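SusD homolog (Bacteroides thetaiotaomicron VPI-5482, PDB 3IV0) is of unknown specific function but, as a SusD-family outer-membrane protein, probably binds sugars at the cell surface for uptake. Local coordinates at residues 343-348 and 355-360; 282-287 and 298-303; 387-392 and 409-414. All coordinates share one frame; numbering follows the deposited sequence.

Contact 1 (343-348 and 355-360); sequences KFWNID and ITSNSG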
loop_
_atom_site.group_PDB
_atom_site.type_symbol
_atom_site.label_atom_id
_atom_site.label_comp_id
_atom_site.label_asym_id
_atom_site.label_seq_id
_atom_site.Cartn_x
_atom_site.Cartn_y
_atom_site.Cartn_z
ATOM N N LYS A 343 -11.514 2.282 13.048
ATOM C CA LYS A 343 -11.793 1.910 11.653
ATOM C C LYS A 343 -11.552 0.434 11.368
ATOM O O LYS A 343 -12.329 -0.186 10.687
ATOM C CB LYS A 343 -10.887 2.739 10.724
ATOM C CG LYS A 343 -10.967 2.380 9.239
ATOM C CD LYS A 343 -10.172 3.333 8.394
ATOM C CE LYS A 343 -10.149 2.865 6.941
ATOM N NZ LYS A 343 -9.378 3.780 6.062
ATOM N N PHE A 344 -10.460 -0.120 11.884
ATOM C CA PHE A 344 -10.044 -1.468 11.497
ATOM C C PHE A 344 -10.423 -2.551 12.491
ATOM O O PHE A 344 -9.946 -3.677 12.389
ATOM C CB PHE A 344 -8.529 -1.477 11.312
ATOM C CG PHE A 344 -8.048 -0.544 10.226
ATOM C CD1 PHE A 344 -8.008 -0.962 8.924
ATOM C CD2 PHE A 344 -7.646 0.737 10.518
ATOM C CE1 PHE A 344 -7.619 -0.087 7.922
ATOM C CE2 PHE A 344 -7.230 1.612 9.545
ATOM C CZ PHE A 344 -7.215 1.207 8.236
ATOM N N TRP A 345 -11.178 -2.218 13.540
ATOM C CA TRP A 345 -11.359 -3.201 14.610
ATOM C C TRP A 345 -11.990 -4.501 14.142
ATOM O O TRP A 345 -13.090 -4.545 13.622
ATOM C CB TRP A 345 -12.125 -2.611 15.788
ATOM C CG TRP A 345 -11.338 -1.626 16.568
ATOM C CD1 TRP A 345 -10.047 -1.263 16.373
ATOM C CD2 TRP A 345 -11.794 -0.913 17.713
ATOM N NE1 TRP A 345 -9.672 -0.331 17.299
ATOM C CE2 TRP A 345 -10.727 -0.105 18.148
ATOM C CE3 TRP A 345 -12.998 -0.886 18.410
ATOM C CZ2 TRP A 345 -10.838 0.757 19.256
ATOM C CZ3 TRP A 345 -13.109 -0.037 19.515
ATOM C CH2 TRP A 345 -12.040 0.757 19.928
ATOM N N ASN A 346 -11.219 -5.548 14.355
ATOM C CA ASN A 346 -11.588 -6.950 14.220
ATOM C C ASN A 346 -10.720 -7.634 15.262
ATOM O O ASN A 346 -9.616 -8.118 15.010
ATOM C CB ASN A 346 -11.290 -7.466 12.828
ATOM C CG ASN A 346 -12.457 -7.262 11.884
ATOM O OD1 ASN A 346 -13.569 -7.741 12.166
ATOM N ND2 ASN A 346 -12.240 -6.507 10.803
ATOM N N ILE A 347 -11.230 -7.644 16.480
ATOM C CA ILE A 347 -10.415 -7.947 17.632
ATOM C C ILE A 347 -10.319 -9.461 17.851
ATOM O O ILE A 347 -11.308 -10.165 17.664
ATOM C CB ILE A 347 -11.034 -7.264 18.867
ATOM C CG1 ILE A 347 -11.008 -5.730 18.718
ATOM C CG2 ILE A 347 -10.289 -7.679 20.115
ATOM C CD1 ILE A 347 -12.142 -5.020 19.487
ATOM N N ASP A 348 -9.137 -9.954 18.208
ATOM C CA ASP A 348 -8.983 -11.377 18.472
ATOM C C ASP A 348 -7.773 -11.582 19.347
ATOM O O ASP A 348 -6.970 -10.683 19.560
ATOM C CB ASP A 348 -8.855 -12.129 17.148
ATOM C CG ASP A 348 -9.171 -13.607 17.256
ATOM O OD1 ASP A 348 -9.467 -14.090 18.375
ATOM O OD2 ASP A 348 -9.107 -14.279 16.203
ATOM N N ILE A 355 -3.653 -9.859 22.637
ATOM C CA ILE A 355 -4.768 -9.279 21.916
ATOM C C ILE A 355 -4.274 -8.458 20.721
ATOM O O ILE A 355 -3.333 -7.696 20.848
ATOM C CB ILE A 355 -5.606 -8.353 22.830
ATOM C CG1 ILE A 355 -6.055 -9.089 24.099
ATOM C CG2 ILE A 355 -6.826 -7.828 22.093
ATOM C CD1 ILE A 355 -6.711 -8.150 25.085
ATOM N N THR A 356 -4.941 -8.627 19.578
ATOM C CA THR A 356 -4.780 -7.664 18.488
ATOM C C THR A 356 -6.115 -7.021 18.199
ATOM O O THR A 356 -7.175 -7.649 18.264
ATOM C CB THR A 356 -4.222 -8.318 17.193
ATOM O OG1 THR A 356 -4.100 -7.334 16.152
ATOM C CG2 THR A 356 -5.103 -9.412 16.700
ATOM N N SER A 357 -6.042 -5.762 17.811
ATOM C CA SER A 357 -7.239 -5.058 17.394
ATOM C C SER A 357 -7.618 -5.312 15.954
ATOM O O SER A 357 -8.687 -4.893 15.522
ATOM C CB SER A 357 -7.107 -3.549 17.625
ATOM O OG SER A 357 -6.172 -2.969 16.701
ATOM N N ASN A 358 -6.724 -5.962 15.198
ATOM C CA ASN A 358 -6.989 -6.215 13.801
ATOM C C ASN A 358 -6.416 -7.554 13.340
ATOM O O ASN A 358 -5.259 -7.641 12.934
ATOM C CB ASN A 358 -6.492 -5.058 12.928
ATOM C CG ASN A 358 -6.910 -5.230 11.474
ATOM O OD1 ASN A 358 -7.601 -6.195 11.147
ATOM N ND2 ASN A 358 -6.546 -4.282 10.616
ATOM N N SER A 359 -7.240 -8.593 13.415
ATOM C CA SER A 359 -6.919 -9.929 12.926
ATOM C C SER A 359 -7.099 -10.066 11.426
ATOM O O SER A 359 -6.856 -11.140 10.848
ATOM C CB SER A 359 -7.834 -10.941 13.619
ATOM O OG SER A 359 -9.167 -10.726 13.197
ATOM N N GLY A 360 -7.461 -8.985 10.756
ATOM C CA GLY A 360 -7.755 -9.021 9.339
ATOM C C GLY A 360 -6.534 -8.960 8.459
ATOM O O GLY A 360 -5.422 -8.698 8.905
HETATM O O HOH W 1 -9.966 -5.188 10.274
HETATM O O HOH W 2 -11.393 -10.908 14.866
#
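Thr356 OG1 is gripped by three partners. It accepts the backbone N-H of Asn358 along a nearly straight line (Asn358 N to Thr356 OG1 3.1 Å, 166° at the hydrogen), and it is also hydrogen-bonded to Asp286 and Lys283. OG1 stands anti to its own backbone N (chi1 179°). Two residues on, the pattern recurs: Asn358 OD1 takes the N-H of Gly360 from above the amide plane, with Gly360 N 2.8 Å away. A water also donates to Asn358 OD1; the same water donates to Phe344 O and accepts from Asn346 ND2, whose other partner is Ser254 O. Asn358 ND2 lies obliquely against Phe344, 3.5 Å from Phe344 CB, with ring and amide planes 22° apart.

The backbones are tied more directly. Asn346 N donates to Ser357 O (2.9 Å), meeting it above the carbonyl plane, whereas Ser359 N reaches Asn346 O (2.9 Å) within that carbonyl's plane. Beyond them Asp348 and Thr356 exchange two bonds, Asp348 N to Thr356 O at 3.0 Å and Thr356 N to Asp348 O at 2.9 Å. This is the open end of a beta-hairpin, with an ST turn and then an Asx turn steering one arm out of the sheet.

Contact 2 (282-287 and 298-303); sequences AKFSDN and PLFCYS. With EDO (1,2-ethanediol), chain F.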
loop_
_atom_site.group_PDB
_atom_site.type_symbol
_atom_site.label_atom_id
_atom_site.label_comp_id
_atom_site.label_asym_id
_atom_site.label_seq_id
_atom_site.Cartn_x
_atom_site.Cartn_y
_atom_site.Cartn_z
ATOM N N ALA A 282 3.462 -3.456 13.164
ATOM C CA ALA A 282 3.220 -3.347 11.724
ATOM C C ALA A 282 1.780 -3.032 11.350
ATOM O O ALA A 282 1.486 -2.613 10.219
ATOM C CB ALA A 282 3.620 -4.643 11.003
ATOM N N LYS A 283 0.861 -3.272 12.288
ATOM C CA LYS A 283 -0.564 -3.075 12.059
ATOM C C LYS A 283 -0.948 -1.689 12.549
ATOM O O LYS A 283 -0.953 -1.421 13.763
ATOM C CB LYS A 283 -1.373 -4.149 12.775
ATOM C CG LYS A 283 -1.121 -5.527 12.166
ATOM C CD LYS A 283 -1.966 -6.616 12.798
ATOM C CE LYS A 283 -1.307 -7.174 14.028
ATOM N NZ LYS A 283 -1.976 -8.457 14.478
ATOM N N PHE A 284 -1.325 -0.827 11.619
ATOM C CA PHE A 284 -1.739 0.520 11.977
ATOM C C PHE A 284 -2.735 0.515 13.120
ATOM O O PHE A 284 -2.587 1.267 14.124
ATOM C CB PHE A 284 -2.365 1.178 10.737
ATOM C CG PHE A 284 -2.934 2.561 10.964
ATOM C CD1 PHE A 284 -2.112 3.663 10.889
ATOM C CD2 PHE A 284 -4.277 2.751 11.228
ATOM C CE1 PHE A 284 -2.609 4.949 11.057
ATOM C CE2 PHE A 284 -4.770 4.048 11.400
ATOM C CZ PHE A 284 -3.909 5.128 11.333
ATOM N N SER A 285 -3.736 -0.333 13.017
ATOM C CA SER A 285 -4.775 -0.398 14.036
ATOM C C SER A 285 -4.178 -0.577 15.453
ATOM O O SER A 285 -4.653 0.049 16.424
ATOM C CB SER A 285 -5.757 -1.517 13.705
ATOM O OG SER A 285 -6.896 -1.458 14.562
ATOM N N ASP A 286 -3.169 -1.442 15.590
ATOM C CA ASP A 286 -2.577 -1.722 16.899
ATOM C C ASP A 286 -1.730 -0.593 17.411
ATOM O O ASP A 286 -1.346 -0.593 18.582
ATOM C CB ASP A 286 -1.832 -3.055 16.908
ATOM C CG ASP A 286 -2.775 -4.254 16.943
ATOM O OD1 ASP A 286 -3.920 -4.132 17.424
ATOM O OD2 ASP A 286 -2.343 -5.369 16.554
ATOM N N ASN A 287 -1.435 0.382 16.549
ATOM C CA ASN A 287 -0.686 1.536 16.966
ATOM C C ASN A 287 -1.581 2.711 17.360
ATOM O O ASN A 287 -1.087 3.662 17.994
ATOM C CB ASN A 287 0.293 1.954 15.852
ATOM C CG ASN A 287 1.410 0.946 15.642
ATOM O OD1 ASN A 287 1.885 0.295 16.577
ATOM N ND2 ASN A 287 1.854 0.825 14.398
ATOM N N PRO A 298 -2.780 4.655 23.281
ATOM C CA PRO A 298 -2.133 4.053 22.101
ATOM C C PRO A 298 -0.704 4.484 21.922
ATOM O O PRO A 298 -0.179 5.280 22.675
ATOM C CB PRO A 298 -2.958 4.582 20.932
ATOM C CG PRO A 298 -4.121 5.288 21.494
ATOM C CD PRO A 298 -3.731 5.705 22.900
ATOM N N LEU A 299 -0.063 3.995 20.863
ATOM C CA LEU A 299 1.275 4.450 20.534
ATOM C C LEU A 299 1.317 5.925 20.131
ATOM O O LEU A 299 2.207 6.671 20.536
ATOM C CB LEU A 299 1.835 3.584 19.383
ATOM C CG LEU A 299 3.241 3.934 18.928
ATOM C CD1 LEU A 299 4.234 3.459 19.956
ATOM C CD2 LEU A 299 3.557 3.260 17.572
ATOM N N PHE A 300 0.372 6.350 19.293
ATOM C CA PHE A 300 0.342 7.721 18.806
ATOM C C PHE A 300 -1.060 8.163 18.451
ATOM O O PHE A 300 -1.976 7.366 18.355
ATOM C CB PHE A 300 1.295 7.948 17.605
ATOM C CG PHE A 300 0.937 7.178 16.344
ATOM C CD1 PHE A 300 -0.045 7.641 15.458
ATOM C CD2 PHE A 300 1.610 6.031 16.015
ATOM C CE1 PHE A 300 -0.350 6.960 14.292
ATOM C CE2 PHE A 300 1.295 5.329 14.855
ATOM C CZ PHE A 300 0.335 5.796 13.993
ATOM N N CYS A 301 -1.192 9.464 18.256
ATOM C CA CYS A 301 -2.428 10.040 17.779
ATOM C C CYS A 301 -2.176 11.114 16.733
ATOM O O CYS A 301 -1.110 11.700 16.658
ATOM C CB CYS A 301 -3.255 10.625 18.940
ATOM S SG CYS A 301 -2.522 12.021 19.813
ATOM N N TYR A 302 -3.222 11.376 15.959
ATOM C CA TYR A 302 -3.229 12.413 14.942
ATOM C C TYR A 302 -3.636 13.750 15.535
ATOM O O TYR A 302 -4.517 13.803 16.399
ATOM C CB TYR A 302 -4.252 12.060 13.854
ATOM C CG TYR A 302 -3.733 11.007 12.882
ATOM C CD1 TYR A 302 -3.784 9.675 13.215
ATOM C CD2 TYR A 302 -3.131 11.376 11.701
ATOM C CE1 TYR A 302 -3.303 8.710 12.346
ATOM C CE2 TYR A 302 -2.633 10.396 10.813
ATOM C CZ TYR A 302 -2.739 9.085 11.166
ATOM O OH TYR A 302 -2.259 8.102 10.330
ATOM N N SER A 303 -3.024 14.803 15.053
ATOM C CA SER A 303 -3.438 16.171 15.380
ATOM C C SER A 303 -4.938 16.366 15.224
ATOM O O SER A 303 -5.520 16.058 14.200
ATOM C CB SER A 303 -2.692 17.127 14.449
ATOM O OG SER A 303 -3.294 18.388 14.351
HETATM C C1 EDO F . 0.770 -2.403 19.436
HETATM O O1 EDO F . 0.162 -2.005 20.634
HETATM C C2 EDO F . 2.007 -1.646 18.960
HETATM O O2 EDO F . 2.051 -0.319 19.454
HETATM O O HOH W 3 -1.690 1.304 20.364
#
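A short, weakly bonded helical turn, 284-287, packs against strand 300-302, which pairs antiparallel with strand 55-57, and three aromatic rings set the geometry between them. Phe284 and Tyr302 reach toward each other tip to tip. The Tyr302 hydroxyl arrives at the edge of the Phe284 ring, close to its plane, with OH 3.3 Å from Phe284 CE1; in return Phe284 CZ lies at the edge of the tyrosine ring, 3.8 Å from Tyr302 CE1. The two rings therefore meet rim to rim and are not stacked. Phe284 extends this far because CG is anti to its backbone N (chi1 176°).

Phe300 has its CG in the crowded position between the backbone N and the carbonyl carbon (chi1 65°), which brings its ring alongside the pair: Phe284 CE1 and Tyr302 CE1 lie at its edge, Asn287 O sits over one face near the rim, and Phe300 CE2 touches Asn287 CB at 3.7 Å. An alanine at Tyr302 would probably cost Phe284 its rim partner and loosen the edge packing around Phe300.

Asn287 and Leu299 run side by side, Asn287 OD1 3.5 Å from Leu299 CD2. The amide is held at both ends, ND2 by Asn281 O and OD1 by a weak bond from an ethanediol, probably of crystallisation origin. Asn287 O receives two weak bonds, from Phe300 N (3.3 Å) and from Leu299 N (3.1 Å). The second is strongly bent, 124° at the hydrogen, and Leu299 N also donates to a water that in turn donates to Asp286 O, 2.6 Å from the water oxygen.

Contact 3 (387-392 and 409-414); sequences KACELL and SELMDA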
loop_
_atom_site.group_PDB
_atom_site.type_symbol
_atom_site.label_atom_id
_atom_site.label_comp_id
_atom_site.label_asym_id
_atom_site.label_seq_id
_atom_site.Cartn_x
_atom_site.Cartn_y
_atom_site.Cartn_z
ATOM N N LYS A 387 -17.473 12.882 -15.331
ATOM C CA LYS A 387 -17.236 11.486 -14.983
ATOM C C LYS A 387 -16.330 11.389 -13.765
ATOM O O LYS A 387 -16.535 10.536 -12.903
ATOM C CB LYS A 387 -16.616 10.708 -16.152
ATOM C CG LYS A 387 -16.355 9.247 -15.853
ATOM C CD LYS A 387 -17.628 8.455 -15.812
ATOM C CE LYS A 387 -17.404 6.968 -16.067
ATOM N NZ LYS A 387 -18.714 6.244 -16.074
ATOM N N ALA A 388 -15.349 12.261 -13.686
ATOM C CA ALA A 388 -14.522 12.303 -12.485
ATOM C C ALA A 388 -15.356 12.515 -11.217
ATOM O O ALA A 388 -15.163 11.840 -10.217
ATOM C CB ALA A 388 -13.437 13.353 -12.609
ATOM N N CYS A 389 -16.310 13.448 -11.254
ATOM C CA CYS A 389 -17.238 13.643 -10.160
ATOM C C CYS A 389 -18.092 12.445 -9.877
ATOM O O CYS A 389 -18.332 12.101 -8.728
ATOM C CB CYS A 389 -18.130 14.874 -10.402
ATOM S SG CYS A 389 -17.344 16.450 -10.281
ATOM N N GLU A 390 -18.587 11.793 -10.917
ATOM C CA GLU A 390 -19.392 10.597 -10.730
ATOM C C GLU A 390 -18.633 9.537 -9.926
ATOM O O GLU A 390 -19.191 8.912 -9.020
ATOM C CB GLU A 390 -19.842 10.057 -12.076
ATOM C CG GLU A 390 -20.740 8.863 -12.058
ATOM C CD GLU A 390 -20.836 8.238 -13.442
ATOM O OE1 GLU A 390 -21.268 8.953 -14.376
ATOM O OE2 GLU A 390 -20.455 7.059 -13.595
ATOM N N LEU A 391 -17.390 9.279 -10.324
ATOM C CA LEU A 391 -16.542 8.325 -9.631
ATOM C C LEU A 391 -16.320 8.733 -8.175
ATOM O O LEU A 391 -16.496 7.927 -7.277
ATOM C CB LEU A 391 -15.234 8.178 -10.402
ATOM C CG LEU A 391 -15.353 7.452 -11.747
ATOM C CD1 LEU A 391 -14.125 7.794 -12.610
ATOM C CD2 LEU A 391 -15.468 5.947 -11.582
ATOM N N LEU A 392 -15.898 9.965 -7.976
ATOM C CA LEU A 392 -15.700 10.517 -6.653
ATOM C C LEU A 392 -16.944 10.335 -5.798
ATOM O O LEU A 392 -16.885 9.952 -4.642
ATOM C CB LEU A 392 -15.308 11.994 -6.769
ATOM C CG LEU A 392 -15.254 12.814 -5.492
ATOM C CD1 LEU A 392 -14.270 12.199 -4.478
ATOM C CD2 LEU A 392 -14.907 14.286 -5.806
ATOM N N SER A 409 -9.176 22.734 -10.578
ATOM C CA SER A 409 -8.352 22.598 -9.393
ATOM C C SER A 409 -9.156 22.199 -8.177
ATOM O O SER A 409 -8.673 21.400 -7.355
ATOM C CB SER A 409 -7.585 23.889 -9.151
ATOM O OG SER A 409 -6.695 24.066 -10.232
ATOM N N GLU A 410 -10.369 22.706 -8.020
ATOM C CA GLU A 410 -11.175 22.343 -6.877
ATOM C C GLU A 410 -11.483 20.843 -6.882
ATOM O O GLU A 410 -11.488 20.198 -5.828
ATOM C CB GLU A 410 -12.474 23.155 -6.852
ATOM C CG GLU A 410 -13.245 23.019 -5.582
ATOM C CD GLU A 410 -14.388 24.014 -5.433
ATOM O OE1 GLU A 410 -15.047 24.367 -6.439
ATOM O OE2 GLU A 410 -14.635 24.441 -4.280
ATOM N N LEU A 411 -11.719 20.293 -8.062
ATOM C CA LEU A 411 -12.019 18.863 -8.212
ATOM C C LEU A 411 -10.764 18.037 -7.917
ATOM O O LEU A 411 -10.826 17.033 -7.195
ATOM C CB LEU A 411 -12.607 18.561 -9.595
ATOM C CG LEU A 411 -12.887 17.078 -9.871
ATOM C CD1 LEU A 411 -13.822 16.513 -8.790
ATOM C CD2 LEU A 411 -13.408 16.956 -11.292
HETATM N N MSE A 412 -9.619 18.433 -8.425
HETATM C CA MSE A 412 -8.385 17.719 -8.146
HETATM C C MSE A 412 -8.102 17.704 -6.651
HETATM O O MSE A 412 -7.767 16.638 -6.073
HETATM C CB MSE A 412 -7.236 18.385 -8.890
HETATM C CG MSE A 412 -7.364 18.280 -10.396
HETATM SE SE MSE A 412 -5.926 19.018 -11.374
HETATM C CE MSE A 412 -6.915 19.826 -12.921
ATOM N N ASP A 413 -8.290 18.823 -5.976
ATOM C CA ASP A 413 -8.120 18.882 -4.538
ATOM C C ASP A 413 -9.113 17.967 -3.854
ATOM O O ASP A 413 -8.777 17.249 -2.911
ATOM C CB ASP A 413 -8.300 20.313 -3.979
ATOM C CG ASP A 413 -7.116 21.214 -4.210
ATOM O OD1 ASP A 413 -6.095 20.776 -4.756
ATOM O OD2 ASP A 413 -7.250 22.405 -3.838
ATOM N N ALA A 414 -10.378 17.996 -4.262
ATOM C CA ALA A 414 -11.393 17.164 -3.620
ATOM C C ALA A 414 -11.013 15.686 -3.668
ATOM O O ALA A 414 -11.258 14.953 -2.726
ATOM C CB ALA A 414 -12.799 17.382 -4.273
#
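Leu411 carries most of the contact between helices 385-398 and 408-422, and its course shows how one branched side chain can span a wide helix pair. The segment axes pass 11.0 Å apart and run in nearly the same direction, 25° from parallel, so a long reach is needed. From CB, which points toward the other helix but meets none of its atoms closely, the chain runs to a CG anti to the backbone N (chi1 177°). CG likewise only carries the branches outward, and the contact is made by the two methyls at the tip.

Leu411 CD1 touches Cys389 SG at 3.8 Å and Leu392 CD2 at 3.9 Å. Leu411 CD2 turns the other way to meet Ala388 CB at 3.8 Å, and it also stays near Cys389 SG, 4.1 Å off. The sulphur thus faces both methyls of the fork. Leu392 has the same extended first torsion (chi1 171°) and slides past Leu411 in the opposite direction, so that its CD2 also reaches Ala414 CB at 4.0 Å. Everything that meets here is apolar carbon or sulphur.

Charge is kept to another side of helix 385-398, where Lys387 NZ and Glu390 OE2 form a salt bridge within the segment. The pair belongs to the helical part of a SusD-family fold related to TPR proteins. Helix 367-381 covers a further side of helix 385-398, taking Leu391 against Tyr374 and Leu378 and Leu392 against Leu372, while Ile404 and Thr406, in the loop leading into helix 408-422, close over Leu392 and Leu411.

Contacts 1 and 2 form one continuous neighbourhood, their centres 13 Å apart. Asp286 joins them with a divided carboxylate: OD1 lies 2.6 Å from Ser357 OG and OD2 2.7 Å from Thr356 OG1, both probable hydrogen bonds. Beside this polar link Phe344 CE2 packs on Phe284 CD2 at 3.6 Å, so the helical turn of contact 2 faces the hairpin on one flank and strand 300-302 on another. The ethanediol touches contact 2 and marks no established sugar site. Contact 3 stands apart in the helical region, its centre about 33 Å from that of contact 1 and 30 Å from that of contact 2, with nearest atoms about 14 and 17 Å away.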